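Local atomic coordinates of ribose 5-phosphate isomerase B (Anaplasma phagocytophilum, PDB entry 4EM8), a protein that probably interconverts ribose 5-phosphate and ribulose 5-phosphate. Residues Phe24-Leu29 against Cys34-Cys39; Leu110-Arg115 against Asp120-Val125. All coordinates share one frame; numbering follows the deposited sequence.

Contact 1. Residues Phe24-Leu29 against Cys34-Cys39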
loop_
_atom_site.group_PDB
_atom_site.type_symbol
_atom_site.label_atom_id
_atom_site.label_comp_id
_atom_site.label_asym_id
_atom_site.label_seq_id
_atom_site.Cartn_x
_atom_site.Cartn_y
_atom_site.Cartn_z
ATOM N N PHE A 24 -22.393 -0.032 2.331
ATOM C CA PHE A 24 -22.418 -0.527 3.715
ATOM C C PHE A 24 -21.623 0.377 4.676
ATOM O O PHE A 24 -22.128 0.746 5.761
ATOM C CB PHE A 24 -21.895 -1.972 3.772
ATOM C CG PHE A 24 -21.910 -2.584 5.163
ATOM C CD1 PHE A 24 -23.086 -3.093 5.707
ATOM C CD2 PHE A 24 -20.740 -2.628 5.931
ATOM C CE1 PHE A 24 -23.103 -3.655 6.978
ATOM C CE2 PHE A 24 -20.746 -3.185 7.207
ATOM C CZ PHE A 24 -21.928 -3.697 7.728
ATOM N N LEU A 25 -20.387 0.727 4.296
ATOM C CA LEU A 25 -19.551 1.567 5.141
ATOM C C LEU A 25 -20.021 3.025 5.151
ATOM O O LEU A 25 -19.854 3.694 6.153
ATOM C CB LEU A 25 -18.069 1.457 4.789
ATOM C CG LEU A 25 -17.481 0.057 4.889
ATOM C CD1 LEU A 25 -16.103 -0.006 4.205
ATOM C CD2 LEU A 25 -17.429 -0.427 6.332
ATOM N N SER A 26 -20.646 3.497 4.071
ATOM C CA SER A 26 -21.193 4.846 4.070
ATOM C C SER A 26 -22.342 4.969 5.074
ATOM O O SER A 26 -22.407 5.958 5.813
ATOM C CB SER A 26 -21.627 5.306 2.652
ATOM O OG SER A 26 -20.528 5.262 1.738
ATOM N N ALA A 27 -23.233 3.973 5.106
ATOM C CA ALA A 27 -24.348 3.948 6.061
ATOM C C ALA A 27 -23.836 3.852 7.501
ATOM O O ALA A 27 -24.370 4.505 8.396
ATOM C CB ALA A 27 -25.295 2.799 5.760
ATOM N N TYR A 28 -22.788 3.051 7.716
ATOM C CA TYR A 28 -22.154 2.965 9.029
ATOM C C TYR A 28 -21.665 4.340 9.486
ATOM O O TYR A 28 -22.012 4.816 10.580
ATOM C CB TYR A 28 -20.995 1.972 8.989
ATOM C CG TYR A 28 -20.205 1.886 10.270
ATOM C CD1 TYR A 28 -20.780 1.369 11.428
ATOM C CD2 TYR A 28 -18.868 2.288 10.322
ATOM C CE1 TYR A 28 -20.066 1.295 12.600
ATOM C CE2 TYR A 28 -18.129 2.177 11.489
ATOM C CZ TYR A 28 -18.732 1.693 12.622
ATOM O OH TYR A 28 -18.039 1.617 13.792
ATOM N N LEU A 29 -20.835 4.970 8.668
ATOM C CA LEU A 29 -20.337 6.306 8.982
ATOM C C LEU A 29 -21.452 7.314 9.265
ATOM O O LEU A 29 -21.343 8.128 10.190
ATOM C CB LEU A 29 -19.441 6.829 7.860
ATOM C CG LEU A 29 -18.088 6.109 7.802
ATOM C CD1 LEU A 29 -17.293 6.596 6.602
ATOM C CD2 LEU A 29 -17.275 6.297 9.115
ATOM N N CYS A 34 -20.978 11.042 10.953
ATOM C CA CYS A 34 -20.056 11.676 10.003
ATOM C C CYS A 34 -20.798 12.348 8.862
ATOM O O CYS A 34 -21.884 11.914 8.479
ATOM C CB CYS A 34 -19.139 10.633 9.386
ATOM S SG CYS A 34 -17.957 9.943 10.544
ATOM N N GLU A 35 -20.192 13.384 8.291
ATOM C CA GLU A 35 -20.568 13.820 6.962
ATOM C C GLU A 35 -19.949 12.846 5.985
ATOM O O GLU A 35 -18.743 12.633 6.012
ATOM C CB GLU A 35 -20.001 15.178 6.633
ATOM C CG GLU A 35 -20.692 16.351 7.265
ATOM C CD GLU A 35 -20.391 17.607 6.476
ATOM O OE1 GLU A 35 -19.308 18.206 6.699
ATOM O OE2 GLU A 35 -21.232 17.967 5.620
ATOM N N VAL A 36 -20.766 12.287 5.107
ATOM C CA VAL A 36 -20.320 11.234 4.210
ATOM C C VAL A 36 -20.572 11.602 2.755
ATOM O O VAL A 36 -21.688 11.962 2.378
ATOM C CB VAL A 36 -21.031 9.901 4.553
ATOM C CG1 VAL A 36 -20.765 8.857 3.481
ATOM C CG2 VAL A 36 -20.574 9.407 5.920
ATOM N N PHE A 37 -19.538 11.494 1.931
ATOM C CA PHE A 37 -19.620 11.965 0.549
ATOM C C PHE A 37 -19.309 10.806 -0.412
ATOM O O PHE A 37 -18.175 10.305 -0.448
ATOM C CB PHE A 37 -18.669 13.142 0.350
ATOM C CG PHE A 37 -19.027 14.350 1.176
ATOM C CD1 PHE A 37 -19.885 15.329 0.673
ATOM C CD2 PHE A 37 -18.512 14.514 2.465
ATOM C CE1 PHE A 37 -20.220 16.444 1.436
ATOM C CE2 PHE A 37 -18.846 15.623 3.236
ATOM C CZ PHE A 37 -19.703 16.587 2.720
ATOM N N ASP A 38 -20.329 10.373 -1.147
ATOM C CA ASP A 38 -20.230 9.257 -2.119
ATOM C C ASP A 38 -19.667 9.800 -3.415
ATOM O O ASP A 38 -20.289 10.665 -4.024
ATOM C CB ASP A 38 -21.630 8.664 -2.369
ATOM C CG ASP A 38 -21.622 7.448 -3.309
ATOM O OD1 ASP A 38 -20.742 7.332 -4.172
ATOM O OD2 ASP A 38 -22.544 6.619 -3.214
ATOM N N CYS A 39 -18.496 9.314 -3.832
ATOM C CA CYS A 39 -17.852 9.769 -5.078
ATOM C C CYS A 39 -17.846 8.719 -6.202
ATOM O O CYS A 39 -16.967 8.713 -7.069
ATOM C CB CYS A 39 -16.429 10.212 -4.778
ATOM S SG CYS A 39 -16.363 11.529 -3.544
#
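The flat group between Leu29 and Cys34 is the backbone carbonyl of Leu29, which accepts the amide of Cys34. Cys34 N lies 3.0 Å from Leu29 O in this hydrogen bond. Cys34 CB also comes within 3.4 Å of Leu29 O. Phe37 starts away from the helix, and its ring stacks with Phe11.

The rest of the contact is apolar. Val36 reaches the helix with both methyls. Its CG1 is anti to the backbone N (chi1 170°) and lies 3.7 Å from Ser26 CB. Its CG2 points at Leu29 CB from 3.4 Å, which is tight for two carbons. The two methyls thus meet residues one turn apart. Near the start of segment 34-39, the Leu29 branch CD2 rests 4.0 Å from Cys34 SG. The hydroxyl of Ser26 makes no hydrogen bond across the contact. Its OG is bonded to Arg22 O, one turn earlier, while its CB gives the closest approach to Val36.

Helix 19-31 and strand 35-38 are the last two elements of a beta-alpha-beta crossover that starts with strand 9-14. Leu29 also packs on Val10, and both Ser26 and Val36 pack on Leu12. The helix therefore lies over both strands of the unit. Strand 35-38 is the outermost on its side of the sheet within this chain. The contact lies away from the predicted substrate-binding residues.

The chemistry implies a mainly hydrophobic seam with one polar tie. The single backbone bond ties the last turn of the helix to the residue just before strand 35-38, and apolar groups, most of them buried, pack the helix onto the strand.

Contact 2. Residues Leu110-Arg115 against Asp120-Val125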
loop_
_atom_site.group_PDB
_atom_site.type_symbol
_atom_site.label_atom_id
_atom_site.label_comp_id
_atom_site.label_asym_id
_atom_site.label_seq_id
_atom_site.Cartn_x
_atom_site.Cartn_y
_atom_site.Cartn_z
ATOM N N LEU A 110 -7.962 5.115 3.760
ATOM C CA LEU A 110 -8.077 3.691 4.041
ATOM C C LEU A 110 -8.527 2.946 2.776
ATOM O O LEU A 110 -9.555 3.289 2.184
ATOM C CB LEU A 110 -9.044 3.464 5.204
ATOM C CG LEU A 110 -9.466 2.030 5.650
ATOM C CD1 LEU A 110 -8.265 1.124 5.900
ATOM C CD2 LEU A 110 -10.377 2.077 6.885
ATOM N N CYS A 111 -7.750 1.951 2.345
ATOM C CA CYS A 111 -8.137 1.112 1.211
ATOM C C CYS A 111 -8.593 -0.288 1.644
ATOM O O CYS A 111 -7.969 -0.870 2.496
ATOM C CB CYS A 111 -6.952 0.982 0.256
ATOM S SG CYS A 111 -6.381 2.593 -0.355
ATOM N N PHE A 112 -9.648 -0.818 1.035
ATOM C CA PHE A 112 -10.122 -2.181 1.275
ATOM C C PHE A 112 -10.172 -2.983 -0.021
ATOM O O PHE A 112 -10.356 -2.416 -1.086
ATOM C CB PHE A 112 -11.562 -2.180 1.797
ATOM C CG PHE A 112 -11.700 -1.681 3.177
ATOM C CD1 PHE A 112 -11.272 -2.455 4.226
ATOM C CD2 PHE A 112 -12.344 -0.470 3.439
ATOM C CE1 PHE A 112 -11.399 -2.010 5.517
ATOM C CE2 PHE A 112 -12.494 -0.028 4.729
ATOM C CZ PHE A 112 -12.034 -0.813 5.771
ATOM N N GLY A 113 -10.078 -4.301 0.130
ATOM C CA GLY A 113 -10.232 -5.297 -0.934
ATOM C C GLY A 113 -11.539 -5.990 -0.665
ATOM O O GLY A 113 -11.606 -6.930 0.158
ATOM N N SER A 114 -12.581 -5.560 -1.385
ATOM C CA SER A 114 -13.950 -5.980 -1.100
ATOM C C SER A 114 -14.143 -7.476 -1.297
ATOM O O SER A 114 -14.986 -8.068 -0.643
ATOM C CB SER A 114 -14.948 -5.221 -1.984
ATOM O OG SER A 114 -14.703 -5.501 -3.380
ATOM N N ARG A 115 -13.363 -8.091 -2.186
ATOM C CA ARG A 115 -13.478 -9.526 -2.423
ATOM C C ARG A 115 -12.775 -10.406 -1.397
ATOM O O ARG A 115 -12.904 -11.601 -1.458
ATOM C CB ARG A 115 -12.993 -9.864 -3.848
ATOM C CG ARG A 115 -13.962 -9.345 -4.880
ATOM C CD ARG A 115 -13.498 -9.578 -6.293
ATOM N NE ARG A 115 -14.504 -9.105 -7.254
ATOM C CZ ARG A 115 -14.242 -8.710 -8.504
ATOM N NH1 ARG A 115 -13.008 -8.733 -8.972
ATOM N NH2 ARG A 115 -15.230 -8.304 -9.297
ATOM N N ASP A 120 -18.403 -6.954 8.195
ATOM C CA ASP A 120 -18.323 -6.665 9.614
ATOM C C ASP A 120 -16.871 -6.426 10.040
ATOM O O ASP A 120 -16.610 -5.536 10.826
ATOM C CB ASP A 120 -18.986 -7.788 10.446
ATOM C CG ASP A 120 -20.524 -7.771 10.338
ATOM O OD1 ASP A 120 -21.087 -6.842 9.719
ATOM O OD2 ASP A 120 -21.173 -8.689 10.873
ATOM N N THR A 121 -15.923 -7.186 9.498
ATOM C CA THR A 121 -14.529 -6.931 9.801
ATOM C C THR A 121 -14.122 -5.567 9.220
ATOM O O THR A 121 -13.448 -4.775 9.898
ATOM C CB THR A 121 -13.581 -8.025 9.280
ATOM O OG1 THR A 121 -14.085 -9.306 9.652
ATOM C CG2 THR A 121 -12.167 -7.833 9.862
ATOM N N ALA A 122 -14.573 -5.271 8.003
ATOM C CA ALA A 122 -14.255 -3.973 7.388
ATOM C C ALA A 122 -14.735 -2.806 8.254
ATOM O O ALA A 122 -14.055 -1.791 8.380
ATOM C CB ALA A 122 -14.840 -3.875 5.999
ATOM N N GLN A 123 -15.905 -2.965 8.861
ATOM C CA GLN A 123 -16.459 -1.932 9.725
ATOM C C GLN A 123 -15.573 -1.711 10.983
ATOM O O GLN A 123 -15.354 -0.568 11.387
ATOM C CB GLN A 123 -17.901 -2.331 10.099
ATOM C CG GLN A 123 -18.574 -1.511 11.173
ATOM C CD GLN A 123 -19.804 -2.234 11.724
ATOM O OE1 GLN A 123 -20.717 -2.579 10.973
ATOM N NE2 GLN A 123 -19.814 -2.485 13.028
ATOM N N SER A 124 -15.077 -2.802 11.597
ATOM C CA SER A 124 -14.117 -2.683 12.720
ATOM C C SER A 124 -12.843 -1.969 12.289
ATOM O O SER A 124 -12.348 -1.098 13.022
ATOM C CB SER A 124 -13.771 -4.031 13.343
ATOM O OG SER A 124 -14.961 -4.724 13.651
ATOM N N VAL A 125 -12.350 -2.292 11.083
ATOM C CA VAL A 125 -11.112 -1.689 10.581
ATOM C C VAL A 125 -11.245 -0.186 10.380
ATOM O O VAL A 125 -10.389 0.594 10.830
ATOM C CB VAL A 125 -10.603 -2.344 9.289
ATOM C CG1 VAL A 125 -9.357 -1.614 8.768
ATOM C CG2 VAL A 125 -10.270 -3.787 9.563
#
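Phe112 packs its ring against Ala122 and Val125, joining a strand and the helix that follows it in a Rossmann-like alpha/beta fold. Strand 109-113 and helix 119-131 run nearly antiparallel here, at 168° between the short segments. Their axes come within 10.5 Å.

The tight part is buried and built round the ring. Ala122 CB sits over one face, 4.2 Å from the centroid, in a CH-pi contact. Leu110 CD1, from the same strand as the ring, lies above the opposite face, toward the rim. Val125 CB is at the edge, in the ring plane, 3.9 Å from Phe112 CE1. With CG1 anti to its backbone N (chi1 176°), Val125 also sends this methyl to Leu110 CD1, 4.1 Å away. These neighbours should restrict rotation of the ring.

Toward solvent, Asp120, Gln123 and Ser124 take no part in packing on the strand and are partly or fully exposed. Gln123 and Asp120 meet helix 19-31 instead. Past the strand, Arg115 is exposed too; it is predicted to bind D-ribulose 5-phosphate. The shortest distance across the contact is from a ring carbon to a backbone oxygen: Phe112 CZ lies 3.4 Å from Ala122 O.

Overall arrangement
Contacts 1 and 2 each pack a helix on the same parallel sheet, and their centres are 13 Å apart. Strands 9-14 and 66-71 lie between strands 35-38 and 109-113. The two helices bridge this gap by touching each other: Tyr28 CE1 is 3.5 Å from Gln123 CG. Leu25 CD1 of helix 19-31 also reaches Phe112 CE2 at 3.6 Å, so the ring of contact 2 packs on the helix of contact 1. Contact 2 is close to the predicted active site. The Phe112 side chain lies about 6 Å from Gly74, predicted to bind D-ribulose 5-phosphate, and about 8 Å from the side chain of Cys71, the predicted proton acceptor. Contact 1 is remote from that site.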